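Local structure of dioxygenase (Pseudomonas brassicacearum, 5V2D) at residues A[443-456]-A[468-481]. The protein is a lignostilbene dioxygenase, an iron-dependent enzyme that probably cleaves the central double bond of lignin-derived stilbenes with molecular oxygen. Residues are numbered along the deposited sequence; the frame is centred on the assembly and turned at random.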
loop_
_atom_site.group_PDB
_atom_site.type_symbol
_atom_site.label_atom_id
_atom_site.label_comp_id
_atom_site.label_asym_id
_atom_site.label_seq_id
_atom_site.Cartn_x
_atom_site.Cartn_y
_atom_site.Cartn_z
ATOM N N ARG A 443 16.752 14.142 8.488
ATOM C CA ARG A 443 17.029 15.572 8.862
ATOM C C ARG A 443 18.092 16.151 7.929
ATOM O O ARG A 443 18.012 17.310 7.608
ATOM C CB ARG A 443 17.501 15.669 10.345
ATOM C CG ARG A 443 17.507 17.104 10.931
ATOM C CD ARG A 443 17.864 17.155 12.420
ATOM N NE ARG A 443 17.024 16.172 13.096
ATOM C CZ ARG A 443 15.818 16.371 13.608
ATOM N NH1 ARG A 443 15.282 17.577 13.734
ATOM N NH2 ARG A 443 15.148 15.308 14.113
ATOM N N SER A 444 19.034 15.336 7.516
ATOM C CA SER A 444 20.054 15.752 6.560
ATOM C C SER A 444 20.544 14.461 5.988
ATOM O O SER A 444 20.226 13.397 6.500
ATOM C CB SER A 444 21.223 16.484 7.242
ATOM O OG SER A 444 21.881 15.639 8.205
ATOM N N ALA A 445 21.364 14.525 4.941
ATOM C CA ALA A 445 21.920 13.278 4.368
ATOM C C ALA A 445 22.889 12.570 5.343
ATOM O O ALA A 445 23.094 11.380 5.303
ATOM C CB ALA A 445 22.543 13.560 3.013
ATOM N N ASP A 446 23.448 13.335 6.263
ATOM C CA ASP A 446 24.252 12.796 7.395
ATOM C C ASP A 446 23.544 12.020 8.487
ATOM O O ASP A 446 24.172 11.389 9.303
ATOM C CB ASP A 446 24.872 13.984 8.134
ATOM C CG ASP A 446 26.300 14.189 7.722
ATOM O OD1 ASP A 446 27.166 14.440 8.584
ATOM O OD2 ASP A 446 26.588 14.076 6.505
ATOM N N ALA A 447 22.254 12.207 8.605
ATOM C CA ALA A 447 21.583 11.936 9.836
ATOM C C ALA A 447 21.620 10.445 10.148
ATOM O O ALA A 447 21.525 9.624 9.246
ATOM C CB ALA A 447 20.161 12.436 9.763
ATOM N N GLU A 448 21.719 10.139 11.431
ATOM C CA GLU A 448 21.596 8.765 11.896
ATOM C C GLU A 448 20.204 8.206 11.515
ATOM O O GLU A 448 19.260 8.937 11.121
ATOM C CB GLU A 448 21.829 8.691 13.429
ATOM C CG GLU A 448 23.204 8.271 14.090
ATOM C CD GLU A 448 24.558 8.600 13.328
ATOM O OE1 GLU A 448 24.764 8.113 12.168
ATOM O OE2 GLU A 448 25.447 9.314 13.903
ATOM N N GLU A 449 20.115 6.877 11.628
ATOM C CA GLU A 449 18.877 6.162 11.287
ATOM C C GLU A 449 17.676 6.785 11.996
ATOM O O GLU A 449 17.683 6.953 13.215
ATOM C CB GLU A 449 18.934 4.645 11.657
ATOM C CG GLU A 449 17.727 3.911 11.080
ATOM C CD GLU A 449 17.505 2.488 11.631
ATOM O OE1 GLU A 449 18.408 1.965 12.295
ATOM O OE2 GLU A 449 16.418 1.916 11.406
ATOM N N ALA A 450 16.638 7.097 11.216
ATOM C CA ALA A 450 15.328 7.514 11.739
ATOM C C ALA A 450 15.391 8.847 12.447
ATOM O O ALA A 450 14.467 9.180 13.236
ATOM C CB ALA A 450 14.682 6.474 12.679
ATOM N N ASP A 451 16.412 9.639 12.115
ATOM C CA ASP A 451 16.501 10.994 12.709
ATOM C C ASP A 451 16.044 11.975 11.639
ATOM O O ASP A 451 16.748 12.186 10.654
ATOM C CB ASP A 451 17.930 11.269 13.180
ATOM C CG ASP A 451 18.126 12.687 13.732
ATOM O OD1 ASP A 451 17.115 13.305 14.120
ATOM O OD2 ASP A 451 19.287 13.081 13.853
ATOM N N GLY A 452 14.860 12.510 11.836
ATOM C CA GLY A 452 14.292 13.412 10.883
ATOM C C GLY A 452 12.831 13.683 11.144
ATOM O O GLY A 452 12.426 13.851 12.271
ATOM N N TYR A 453 12.049 13.758 10.074
ATOM C CA TYR A 453 10.670 14.192 10.140
ATOM C C TYR A 453 9.733 13.057 9.721
ATOM O O TYR A 453 10.038 12.323 8.787
ATOM C CB TYR A 453 10.517 15.408 9.247
ATOM C CG TYR A 453 11.513 16.504 9.587
ATOM C CD1 TYR A 453 12.597 16.787 8.750
ATOM C CD2 TYR A 453 11.423 17.204 10.796
ATOM C CE1 TYR A 453 13.551 17.743 9.077
ATOM C CE2 TYR A 453 12.387 18.147 11.140
ATOM C CZ TYR A 453 13.442 18.411 10.245
ATOM O OH TYR A 453 14.367 19.404 10.533
ATOM N N VAL A 454 8.619 12.953 10.377
ATOM C CA VAL A 454 7.583 11.999 9.975
ATOM C C VAL A 454 6.414 12.818 9.476
ATOM O O VAL A 454 5.921 13.748 10.179
ATOM C CB VAL A 454 7.141 11.186 11.176
ATOM C CG1 VAL A 454 6.119 10.143 10.807
ATOM C CG2 VAL A 454 8.372 10.439 11.758
ATOM N N VAL A 455 5.939 12.501 8.270
ATOM C CA VAL A 455 4.935 13.302 7.617
ATOM C C VAL A 455 3.764 12.378 7.254
ATOM O O VAL A 455 3.961 11.276 6.723
ATOM C CB VAL A 455 5.489 13.962 6.391
ATOM C CG1 VAL A 455 4.375 14.808 5.692
ATOM C CG2 VAL A 455 6.681 14.841 6.753
ATOM N N ALA A 456 2.560 12.799 7.551
ATOM C CA ALA A 456 1.391 12.004 7.253
ATOM C C ALA A 456 0.157 12.849 7.146
ATOM O O ALA A 456 0.060 13.889 7.799
ATOM C CB ALA A 456 1.144 10.969 8.367
ATOM N N LEU A 468 -1.802 17.989 6.398
ATOM C CA LEU A 468 -0.623 17.189 6.303
ATOM C C LEU A 468 0.285 17.578 7.530
ATOM O O LEU A 468 0.719 18.765 7.635
ATOM C CB LEU A 468 0.090 17.503 5.033
ATOM C CG LEU A 468 1.241 16.601 4.640
ATOM C CD1 LEU A 468 0.775 15.179 4.445
ATOM C CD2 LEU A 468 1.907 17.178 3.369
ATOM N N VAL A 469 0.477 16.654 8.466
ATOM C CA VAL A 469 1.234 16.982 9.686
ATOM C C VAL A 469 2.700 16.575 9.568
ATOM O O VAL A 469 3.029 15.570 8.899
ATOM C CB VAL A 469 0.628 16.378 10.948
ATOM C CG1 VAL A 469 -0.728 17.027 11.164
ATOM C CG2 VAL A 469 0.574 14.863 10.948
ATOM N N VAL A 470 3.568 17.374 10.182
ATOM C CA VAL A 470 4.974 17.099 10.214
ATOM C C VAL A 470 5.453 17.002 11.666
ATOM O O VAL A 470 5.324 17.962 12.422
ATOM C CB VAL A 470 5.746 18.226 9.511
ATOM C CG1 VAL A 470 7.243 17.871 9.502
ATOM C CG2 VAL A 470 5.221 18.503 8.086
ATOM N N LEU A 471 5.964 15.842 12.054
ATOM C CA LEU A 471 6.464 15.586 13.436
ATOM C C LEU A 471 7.947 15.369 13.373
ATOM O O LEU A 471 8.533 15.011 12.323
ATOM C CB LEU A 471 5.807 14.359 14.073
ATOM C CG LEU A 471 4.372 14.567 14.533
ATOM C CD1 LEU A 471 3.368 14.710 13.349
ATOM C CD2 LEU A 471 3.983 13.403 15.434
ATOM N N ASP A 472 8.585 15.645 14.520
ATOM C CA ASP A 472 10.034 15.460 14.632
ATOM C C ASP A 472 10.215 14.127 15.271
ATOM O O ASP A 472 9.632 13.909 16.361
ATOM C CB ASP A 472 10.639 16.592 15.549
ATOM C CG ASP A 472 12.156 16.616 15.466
ATOM O OD1 ASP A 472 12.827 15.569 15.640
ATOM O OD2 ASP A 472 12.708 17.694 15.140
ATOM N N SER A 473 11.034 13.254 14.676
ATOM C CA SER A 473 11.216 11.879 15.185
ATOM C C SER A 473 11.840 11.837 16.594
ATOM O O SER A 473 11.630 10.856 17.312
ATOM C CB SER A 473 12.129 11.025 14.320
ATOM O OG SER A 473 13.441 11.550 14.198
ATOM N N ARG A 474 12.547 12.919 16.945
ATOM C CA ARG A 474 13.130 13.058 18.299
ATOM C C ARG A 474 12.125 13.232 19.395
ATOM O O ARG A 474 12.484 13.010 20.563
ATOM C CB ARG A 474 14.072 14.263 18.354
ATOM C CG ARG A 474 15.353 13.907 17.608
ATOM C CD ARG A 474 16.207 15.097 17.477
ATOM N NE ARG A 474 17.316 14.813 16.573
ATOM C CZ ARG A 474 18.314 15.687 16.343
ATOM N NH1 ARG A 474 18.364 16.868 16.974
ATOM N NH2 ARG A 474 19.301 15.394 15.509
ATOM N N ASP A 475 10.895 13.630 19.053
ATOM C CA ASP A 475 9.855 13.750 20.034
ATOM C C ASP A 475 8.466 13.663 19.423
ATOM O O ASP A 475 7.836 14.719 19.175
ATOM C CB ASP A 475 10.057 15.119 20.746
ATOM C CG ASP A 475 9.057 15.360 21.871
ATOM O OD1 ASP A 475 8.211 14.464 22.202
ATOM O OD2 ASP A 475 9.136 16.510 22.347
ATOM N N MET A 476 7.965 12.452 19.201
ATOM C CA MET A 476 6.700 12.280 18.562
ATOM C C MET A 476 5.568 12.677 19.473
ATOM O O MET A 476 4.592 13.281 19.036
ATOM C CB MET A 476 6.479 10.808 18.175
ATOM C CG MET A 476 7.612 10.252 17.248
ATOM S SD MET A 476 7.337 10.829 15.585
ATOM C CE MET A 476 5.837 9.833 15.150
ATOM N N ALA A 477 5.682 12.407 20.780
ATOM C CA ALA A 477 4.541 12.645 21.680
ATOM C C ALA A 477 4.181 14.113 21.779
ATOM O O ALA A 477 3.055 14.476 22.099
ATOM C CB ALA A 477 4.820 12.039 23.083
ATOM N N SER A 478 5.139 14.976 21.511
ATOM C CA SER A 478 4.878 16.383 21.484
ATOM C C SER A 478 3.998 16.861 20.278
ATOM O O SER A 478 3.536 17.998 20.238
ATOM C CB SER A 478 6.222 17.061 21.476
ATOM O OG SER A 478 6.032 18.365 21.196
ATOM N N GLY A 479 3.784 16.008 19.296
ATOM C CA GLY A 479 2.934 16.380 18.173
ATOM C C GLY A 479 3.605 17.229 17.122
ATOM O O GLY A 479 4.845 17.381 17.108
ATOM N N PRO A 480 2.794 17.702 16.155
ATOM C CA PRO A 480 3.315 18.308 14.969
ATOM C C PRO A 480 4.183 19.553 15.255
ATOM O O PRO A 480 3.815 20.324 16.122
ATOM C CB PRO A 480 2.071 18.764 14.251
ATOM C CG PRO A 480 1.014 17.790 14.674
ATOM C CD PRO A 480 1.360 17.396 16.062
ATOM N N ILE A 481 5.327 19.672 14.596
ATOM C CA ILE A 481 6.004 20.914 14.566
ATOM C C ILE A 481 5.342 21.842 13.535
ATOM O O ILE A 481 5.497 23.053 13.600
ATOM C CB ILE A 481 7.512 20.729 14.290
ATOM C CG1 ILE A 481 7.778 20.171 12.879
ATOM C CG2 ILE A 481 8.093 19.958 15.470
ATOM C CD1 ILE A 481 9.202 19.904 12.595
#
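Arg443 and Asp472 both start out with CG anti to the backbone N (chi1 -167° and -168°), and these torsions, with a bend at chi3 of the arginine, turn the NH1/NH2 edge of its guanidinium to the carboxylate. The grip is end-on and nearly straight: NH1 of Arg443 bonds OD2 of Asp472 at 2.9 Å and NH2 bonds OD1 at 2.8 Å, with the two planes 22° apart. Along its other edge, NE and NH2 of Arg443 both reach Asp451 OD1. That oxygen takes a third donor, Arg474 NE, while Asp451 OD2 receives Arg474 NH2 at 2.8 Å through its syn lone pair. The two guanidiniums lie partly over one another, tilted and overlapping near their rims, Arg474 CZ 3.4 Å above the plane of Arg443, a closeness of like charges that the shared aspartate probably offsets. Asp472 OD1 spends its anti lone pair on the backbone N of Arg474, closing an Asx turn. Without the guanidinium, as with an alanine in place of Arg443, Asp472 would probably lose its charged mate and Asp451 OD1 two of its three donors. Ser473 OG donates to Ala450 O (2.8 Å) and accepts from Gly452 N. Ser473 N still reaches Gly452 O, just past the last bridge, Tyr453 with Asp472; the ladder runs on through Val454–Leu471 and Ala456–Val469. Val455 CG2 packs beside Val470 CG1 on one face; on the other, Val454 CG2 touches Met476 SD at 4.0 Å, where Leu414 also packs. The ladder belongs to the antiparallel hairpin 452-460/465-472, with the salt-bridge network on loops at its open end, consistent with a blade of the seven-bladed beta-propeller of carotenoid cleavage oxygenases.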